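PDB 5FQ0: KDGF from Halomonas sp., which probably acts in uronate sugar breakdown, converting unsaturated monouronates released from pectin and alginate into linear ketonised forms. Local coordinates for residues G45-H50 / E65-G70; F81-P84 / M88-A91. All coordinates share one frame; numbering follows the deposited sequence.

Overall arrangement
Contacts 1 and 2 lie side by side on one flank of the cupin barrel, their centres about 5 Å apart, and follow one another along the chain: G45-H50 and E65-G70 come first, then F81-P84 and M88-A91. Strand 89-93 of contact 2 runs between strands 44-48 and 64-68 of contact 1 in the four-stranded antiparallel sheet, while strand 80-83 is outermost in the six-stranded sheet within this chain. Probable backbone hydrogen bonds tie the two contacts together, G45 N to A91 O and E69 N to M88 O, each 2.8 Å. Both contacts converge on the nickel ion: contact 1 supplies H48 and H50, contact 2 supplies H89, and Q55 is the fourth protein ligand.

Contact 1 (G45-H50 / E65-G70); sequences GTPHQH and EVELEG. With NI (nickel (II) ion), chain H.
P47 and E67 make a thin, solvent-facing contact between two strands of the four-stranded sheet of the cupin barrel that are not direct neighbours; the two segments bury only 92 Å² between them. Their CA atoms lie 7.5 Å apart, and G90 of strand 89-93, which has no side chain, passes between them. The E67 chain is fully extended, with CG anti to the backbone N (chi1 179°), and this reach brings its carboxylate to the proline ring, OE1 standing 3.4 Å from P47 CG. The touch is van der Waals in kind, since the proline carbon offers no strong donor.

A second touch lies further along, at Q49 and E69. Q49 NE2 stops 3.9 Å from E69 OE2, too far for a hydrogen bond, and the amide and carboxylate planes stand 74° apart. E69 folds back at chi2, and its OE2 is instead satisfied by the backbone N of M88. The left-handed backbone of E69 and G70 matches a tight type I' hairpin turn.

The metal bonds lie on the other side of G45-H50, where alternate residues turn inward, as in the HxH signature of cupins. H48 NE2 binds nickel at 2.2 Å and H50 NE2 at 2.1 Å. The H48 ring is fixed in rotation from its far nitrogen: ND1 donates to T46 O over 2.9 Å, nearly straight at 158°, with the acceptor close to the ring plane and the donor in the carbonyl plane. T46 O is thus a second-shell group that aims a metal ligand.

Strand 89-93 fills the middle, pairing with 44-48 through H48 with H89 and G45 with A91, and with 64-68 through G90 and E67. Beyond E65-L68 comes strand 71-75, with K72 beside E67, while V66 and L68 face strand 80-83 across the barrel interior.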
ATOM      1  N   GLY B  45     -18.421  -2.538   0.231  1.00 26.42           N
ATOM      2  CA  GLY B  45     -17.768  -3.298  -0.838  1.00 25.98           C
ATOM      3  C   GLY B  45     -18.302  -4.703  -0.681  1.00 27.94           C
ATOM      4  O   GLY B  45     -17.926  -5.391   0.258  1.00 27.94           O
ATOM      5  N   THR B  46     -19.221  -5.108  -1.554  1.00 28.36           N
ATOM      6  CA  THR B  46     -19.889  -6.415  -1.436  1.00 30.53           C
ATOM      7  C   THR B  46     -18.904  -7.588  -1.630  1.00 31.59           C
ATOM      8  O   THR B  46     -17.969  -7.497  -2.426  1.00 29.24           O
ATOM      9  CB  THR B  46     -21.122  -6.536  -2.378  1.00 33.23           C
ATOM     10  OG1 THR B  46     -20.711  -6.440  -3.732  1.00 35.86           O
ATOM     11  CG2 THR B  46     -22.129  -5.401  -2.121  1.00 35.24           C
ATOM     12  N   PRO B  47     -19.105  -8.684  -0.886  1.00 33.59           N
ATOM     13  CA  PRO B  47     -18.118  -9.768  -0.910  1.00 34.25           C
ATOM     14  C   PRO B  47     -17.955 -10.337  -2.304  1.00 33.22           C
ATOM     15  O   PRO B  47     -18.936 -10.522  -3.008  1.00 33.43           O
ATOM     16  CB  PRO B  47     -18.706 -10.811   0.072  1.00 35.74           C
ATOM     17  CG  PRO B  47     -19.645 -10.012   0.950  1.00 34.95           C
ATOM     18  CD  PRO B  47     -20.255  -9.023  -0.020  1.00 32.28           C
ATOM     19  N   HIS B  48     -16.704 -10.578  -2.699  1.00 31.02           N
ATOM     20  CA  HIS B  48     -16.367 -11.039  -4.036  1.00 27.41           C
ATOM     21  C   HIS B  48     -14.983 -11.711  -3.916  1.00 26.66           C
ATOM     22  O   HIS B  48     -14.318 -11.644  -2.866  1.00 28.49           O
ATOM     23  CB  HIS B  48     -16.321  -9.844  -4.996  1.00 28.29           C
ATOM     24  CG  HIS B  48     -15.243  -8.862  -4.637  1.00 30.80           C
ATOM     25  ND1 HIS B  48     -15.358  -7.999  -3.569  1.00 29.43           N
ATOM     26  CD2 HIS B  48     -13.989  -8.694  -5.121  1.00 28.53           C
ATOM     27  CE1 HIS B  48     -14.251  -7.287  -3.458  1.00 29.70           C
ATOM     28  NE2 HIS B  48     -13.402  -7.697  -4.380  1.00 29.98           N
ATOM     29  N   GLN B  49     -14.573 -12.363  -4.994  1.00 28.22           N
ATOM     30  CA  GLN B  49     -13.302 -13.087  -5.108  1.00 29.24           C
ATOM     31  C   GLN B  49     -12.682 -12.593  -6.375  1.00 26.52           C
ATOM     32  O   GLN B  49     -13.411 -12.228  -7.307  1.00 28.29           O
ATOM     33  CB  GLN B  49     -13.560 -14.559  -5.421  1.00 33.37           C
ATOM     34  CG  GLN B  49     -13.949 -15.439  -4.275  1.00 40.42           C
ATOM     35  CD  GLN B  49     -13.782 -16.908  -4.616  1.00 39.57           C
ATOM     36  OE1 GLN B  49     -13.603 -17.261  -5.781  1.00 37.24           O
ATOM     37  NE2 GLN B  49     -13.804 -17.768  -3.590  1.00 40.07           N
ATOM     38  N   HIS B  50     -11.357 -12.623  -6.454  1.00 24.97           N
ATOM     39  CA  HIS B  50     -10.714 -12.461  -7.739  1.00 26.20           C
ATOM     40  C   HIS B  50     -10.136 -13.784  -8.218  1.00 25.80           C
ATOM     41  O   HIS B  50      -9.381 -14.421  -7.500  1.00 26.34           O
ATOM     42  CB  HIS B  50      -9.656 -11.360  -7.677  1.00 24.33           C
ATOM     43  CG  HIS B  50     -10.185 -10.097  -7.085  1.00 23.57           C
ATOM     44  ND1 HIS B  50     -11.086  -9.292  -7.749  1.00 23.77           N
ATOM     45  CD2 HIS B  50      -9.998  -9.538  -5.866  1.00 22.16           C
ATOM     46  CE1 HIS B  50     -11.406  -8.271  -6.973  1.00 22.60           C
ATOM     47  NE2 HIS B  50     -10.748  -8.394  -5.829  1.00 21.11           N
ATOM     48  N   GLU B  65     -15.188  -2.599   8.715  1.00 24.78           N
ATOM     49  CA  GLU B  65     -15.311  -4.006   9.069  1.00 25.28           C
ATOM     50  C   GLU B  65     -15.029  -4.804   7.807  1.00 23.61           C
ATOM     51  O   GLU B  65     -15.712  -4.648   6.783  1.00 25.39           O
ATOM     52  CB  GLU B  65     -16.660  -4.405   9.651  1.00 26.76           C
ATOM     53  CG  GLU B  65     -16.706  -5.933   9.675  1.00 30.82           C
ATOM     54  CD  GLU B  65     -17.762  -6.563  10.558  1.00 36.39           C
ATOM     55  OE1 GLU B  65     -17.526  -6.665  11.787  1.00 40.10           O
ATOM     56  OE2 GLU B  65     -18.791  -7.016  10.013  1.00 37.04           O
ATOM     57  N   VAL B  66     -14.008  -5.638   7.865  1.00 21.86           N
ATOM     58  CA  VAL B  66     -13.595  -6.396   6.692  1.00 24.56           C
ATOM     59  C   VAL B  66     -13.966  -7.852   6.933  1.00 25.32           C
ATOM     60  O   VAL B  66     -13.758  -8.393   8.044  1.00 24.69           O
ATOM     61  CB  VAL B  66     -12.085  -6.251   6.411  1.00 25.66           C
ATOM     62  CG1 VAL B  66     -11.607  -7.323   5.430  1.00 26.20           C
ATOM     63  CG2 VAL B  66     -11.777  -4.854   5.862  1.00 26.53           C
ATOM     64  N   GLU B  67     -14.522  -8.456   5.891  1.00 25.27           N
ATOM     65  CA  GLU B  67     -14.870  -9.866   5.891  1.00 28.52           C
ATOM     66  C   GLU B  67     -13.940 -10.647   4.980  1.00 28.71           C
ATOM     67  O   GLU B  67     -13.816 -10.325   3.793  1.00 29.80           O
ATOM     68  CB  GLU B  67     -16.311 -10.048   5.430  1.00 30.01           C
ATOM     69  CG  GLU B  67     -16.722 -11.503   5.388  1.00 35.76           C
ATOM     70  CD  GLU B  67     -18.140 -11.688   4.887  1.00 42.37           C
ATOM     71  OE1 GLU B  67     -18.643 -10.835   4.120  1.00 40.12           O
ATOM     72  OE2 GLU B  67     -18.748 -12.700   5.283  1.00 47.46           O
ATOM     73  N   LEU B  68     -13.292 -11.667   5.550  1.00 27.35           N
ATOM     74  CA  LEU B  68     -12.372 -12.517   4.834  1.00 30.08           C
ATOM     75  C   LEU B  68     -12.830 -13.955   5.007  1.00 29.51           C
ATOM     76  O   LEU B  68     -12.715 -14.503   6.099  1.00 29.62           O
ATOM     77  CB  LEU B  68     -10.982 -12.407   5.440  1.00 31.52           C
ATOM     78  CG  LEU B  68      -9.881 -11.545   4.864  1.00 35.16           C
ATOM     79  CD1 LEU B  68      -8.595 -11.984   5.575  1.00 30.95           C
ATOM     80  CD2 LEU B  68      -9.801 -11.709   3.341  1.00 34.74           C
ATOM     81  N   GLU B  69     -13.323 -14.545   3.928  1.00 32.98           N
ATOM     82  CA  GLU B  69     -13.924 -15.894   3.927  1.00 37.32           C
ATOM     83  C   GLU B  69     -14.787 -16.088   5.180  1.00 37.43           C
ATOM     84  O   GLU B  69     -14.500 -16.954   6.005  1.00 37.87           O
ATOM     85  CB  GLU B  69     -12.848 -16.994   3.813  1.00 34.91           C
ATOM     86  CG  GLU B  69     -12.237 -17.196   2.422  1.00 40.55           C
ATOM     87  CD  GLU B  69     -13.212 -17.697   1.353  1.00 43.73           C
ATOM     88  OE1 GLU B  69     -14.357 -18.091   1.712  1.00 47.36           O
ATOM     89  OE2 GLU B  69     -12.845 -17.705   0.149  1.00 37.56           O
ATOM     90  N   GLY B  70     -15.795 -15.235   5.348  1.00 37.37           N
ATOM     91  CA  GLY B  70     -16.680 -15.302   6.523  1.00 38.71           C
ATOM     92  C   GLY B  70     -16.171 -14.773   7.859  1.00 38.33           C
ATOM     93  O   GLY B  70     -16.983 -14.428   8.706  1.00 43.90           O
TER
HETATM   94 NI    NI H1113     -11.264  -7.285  -4.142  1.00 25.72          NI

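Contact 2 (F81-P84 / M88-A91); sequences FVAP and MHGA. With NI (nickel (II) ion), chain H.
H89 NE2 binds the nickel ion at 2.1 Å. The other nitrogen of this imidazole is engaged as well, ND1 being hydrogen-bonded to the backbone O of T87 just before the segment. Gripped at two points, the ring has little freedom to rotate. CB points toward F81-P84, and the first torsion (chi1 59°, CG between the backbone N and the carbonyl carbon) then swings the ring alongside that segment, so that NE2 meets the metal and a face is offered to A83. Six atoms coordinate the nickel; H48, H50 and Q55 are the other protein ligands.

The methyl of A83 packs over one face of the imidazole as a CH-pi contact: CB is 4.0 Å from the ring centroid and 28° off its normal. It leans to the ND1 side, where A83 CB and H89 ND1 are 3.7 Å apart. F81 approaches the ring nearer its other end, F81 CE2 lying 3.9 Å from H89 CD2. The two rings are tilted by 37° with centroids 5.8 Å apart, an oblique aromatic pair.

A metal-binding histidine borne on a strand and directed into the barrel is a hallmark of the cupin fold, a double-stranded beta-helix. Here the contact bridges its two sheets, strand 80-83 facing strand 89-93, with all three touching residues buried. L68 adds apolar packing against F81, A83 and H89. Strand 80-83 pairs inside the chain with 54-61, through F81 with G57 and A83 with Q55. On its other edge F81 and V82 join an antiparallel ladder with a strand of the neighbouring subunit, from which an aromatic side chain also packs on F81.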
ATOM      1  N   PHE B  81      -5.660  -6.321   5.531  1.00 22.39           N
ATOM      2  CA  PHE B  81      -5.968  -7.735   5.206  1.00 23.48           C
ATOM      3  C   PHE B  81      -5.234  -8.160   3.938  1.00 23.33           C
ATOM      4  O   PHE B  81      -4.936  -7.302   3.084  1.00 22.99           O
ATOM      5  CB  PHE B  81      -7.478  -7.980   5.033  1.00 23.33           C
ATOM      6  CG  PHE B  81      -8.073  -7.359   3.800  1.00 24.01           C
ATOM      7  CD1 PHE B  81      -8.481  -6.018   3.795  1.00 22.46           C
ATOM      8  CD2 PHE B  81      -8.258  -8.115   2.648  1.00 23.99           C
ATOM      9  CE1 PHE B  81      -9.036  -5.451   2.672  1.00 23.70           C
ATOM     10  CE2 PHE B  81      -8.832  -7.556   1.507  1.00 25.87           C
ATOM     11  CZ  PHE B  81      -9.218  -6.222   1.510  1.00 25.28           C
ATOM     12  N   VAL B  82      -4.988  -9.472   3.796  1.00 20.96           N
ATOM     13  CA  VAL B  82      -4.499 -10.044   2.544  1.00 20.33           C
ATOM     14  C   VAL B  82      -5.520 -11.063   2.076  1.00 21.72           C
ATOM     15  O   VAL B  82      -5.890 -11.918   2.863  1.00 22.12           O
ATOM     16  CB  VAL B  82      -3.023 -10.577   2.625  1.00 20.64           C
ATOM     17  CG1 VAL B  82      -2.810 -11.552   3.794  1.00 21.08           C
ATOM     18  CG2 VAL B  82      -2.534 -11.182   1.295  1.00 20.10           C
ATOM     19  N   ALA B  83      -5.995 -10.919   0.824  1.00 19.42           N
ATOM     20  CA  ALA B  83      -6.827 -11.905   0.146  1.00 21.21           C
ATOM     21  C   ALA B  83      -6.180 -12.500  -1.108  1.00 21.69           C
ATOM     22  O   ALA B  83      -6.300 -11.910  -2.206  1.00 23.28           O
ATOM     23  CB  ALA B  83      -8.185 -11.297  -0.232  1.00 19.88           C
ATOM     24  N   PRO B  84      -5.553 -13.687  -0.980  1.00 21.03           N
ATOM     25  CA  PRO B  84      -4.965 -14.318  -2.184  1.00 21.55           C
ATOM     26  C   PRO B  84      -6.080 -14.531  -3.222  1.00 22.12           C
ATOM     27  O   PRO B  84      -7.260 -14.545  -2.845  1.00 23.59           O
ATOM     28  CB  PRO B  84      -4.424 -15.677  -1.674  1.00 21.33           C
ATOM     29  CG  PRO B  84      -4.410 -15.591  -0.165  1.00 22.47           C
ATOM     30  CD  PRO B  84      -5.387 -14.499   0.250  1.00 20.37           C
ATOM     31  N   MET B  88     -12.703 -14.920  -0.800  1.00 27.14           N
ATOM     32  CA  MET B  88     -13.827 -14.015  -0.644  1.00 27.08           C
ATOM     33  C   MET B  88     -13.504 -12.933   0.353  1.00 25.00           C
ATOM     34  O   MET B  88     -13.026 -13.205   1.456  1.00 24.60           O
ATOM     35  CB  MET B  88     -15.061 -14.781  -0.131  1.00 31.00           C
ATOM     36  CG  MET B  88     -15.727 -15.663  -1.184  1.00 32.34           C
ATOM     37  SD  MET B  88     -16.480 -14.721  -2.527  1.00 39.47           S
ATOM     38  CE  MET B  88     -17.473 -13.630  -1.528  1.00 36.56           C
ATOM     39  N   HIS B  89     -13.803 -11.698  -0.012  1.00 22.87           N
ATOM     40  CA  HIS B  89     -13.535 -10.592   0.876  1.00 22.31           C
ATOM     41  C   HIS B  89     -14.529  -9.491   0.535  1.00 23.45           C
ATOM     42  O   HIS B  89     -15.049  -9.426  -0.592  1.00 25.63           O
ATOM     43  CB  HIS B  89     -12.066 -10.109   0.737  1.00 20.73           C
ATOM     44  CG  HIS B  89     -11.696  -9.668  -0.650  1.00 20.96           C
ATOM     45  ND1 HIS B  89     -11.485 -10.558  -1.689  1.00 20.82           N
ATOM     46  CD2 HIS B  89     -11.533  -8.434  -1.174  1.00 19.70           C
ATOM     47  CE1 HIS B  89     -11.221  -9.885  -2.794  1.00 21.87           C
ATOM     48  NE2 HIS B  89     -11.203  -8.593  -2.500  1.00 20.74           N
ATOM     49  N   GLY B  90     -14.819  -8.665   1.523  1.00 24.59           N
ATOM     50  CA  GLY B  90     -15.766  -7.541   1.399  1.00 25.77           C
ATOM     51  C   GLY B  90     -15.519  -6.600   2.562  1.00 24.94           C
ATOM     52  O   GLY B  90     -14.741  -6.918   3.467  1.00 23.80           O
ATOM     53  N   ALA B  91     -16.180  -5.449   2.561  1.00 24.38           N
ATOM     54  CA  ALA B  91     -15.951  -4.432   3.610  1.00 25.85           C
ATOM     55  C   ALA B  91     -17.159  -3.540   3.807  1.00 25.38           C
ATOM     56  O   ALA B  91     -17.883  -3.243   2.864  1.00 25.54           O
ATOM     57  CB  ALA B  91     -14.738  -3.547   3.242  1.00 27.81           C
TER
HETATM   58 NI    NI H1113     -11.264  -7.285  -4.142  1.00 25.72          NI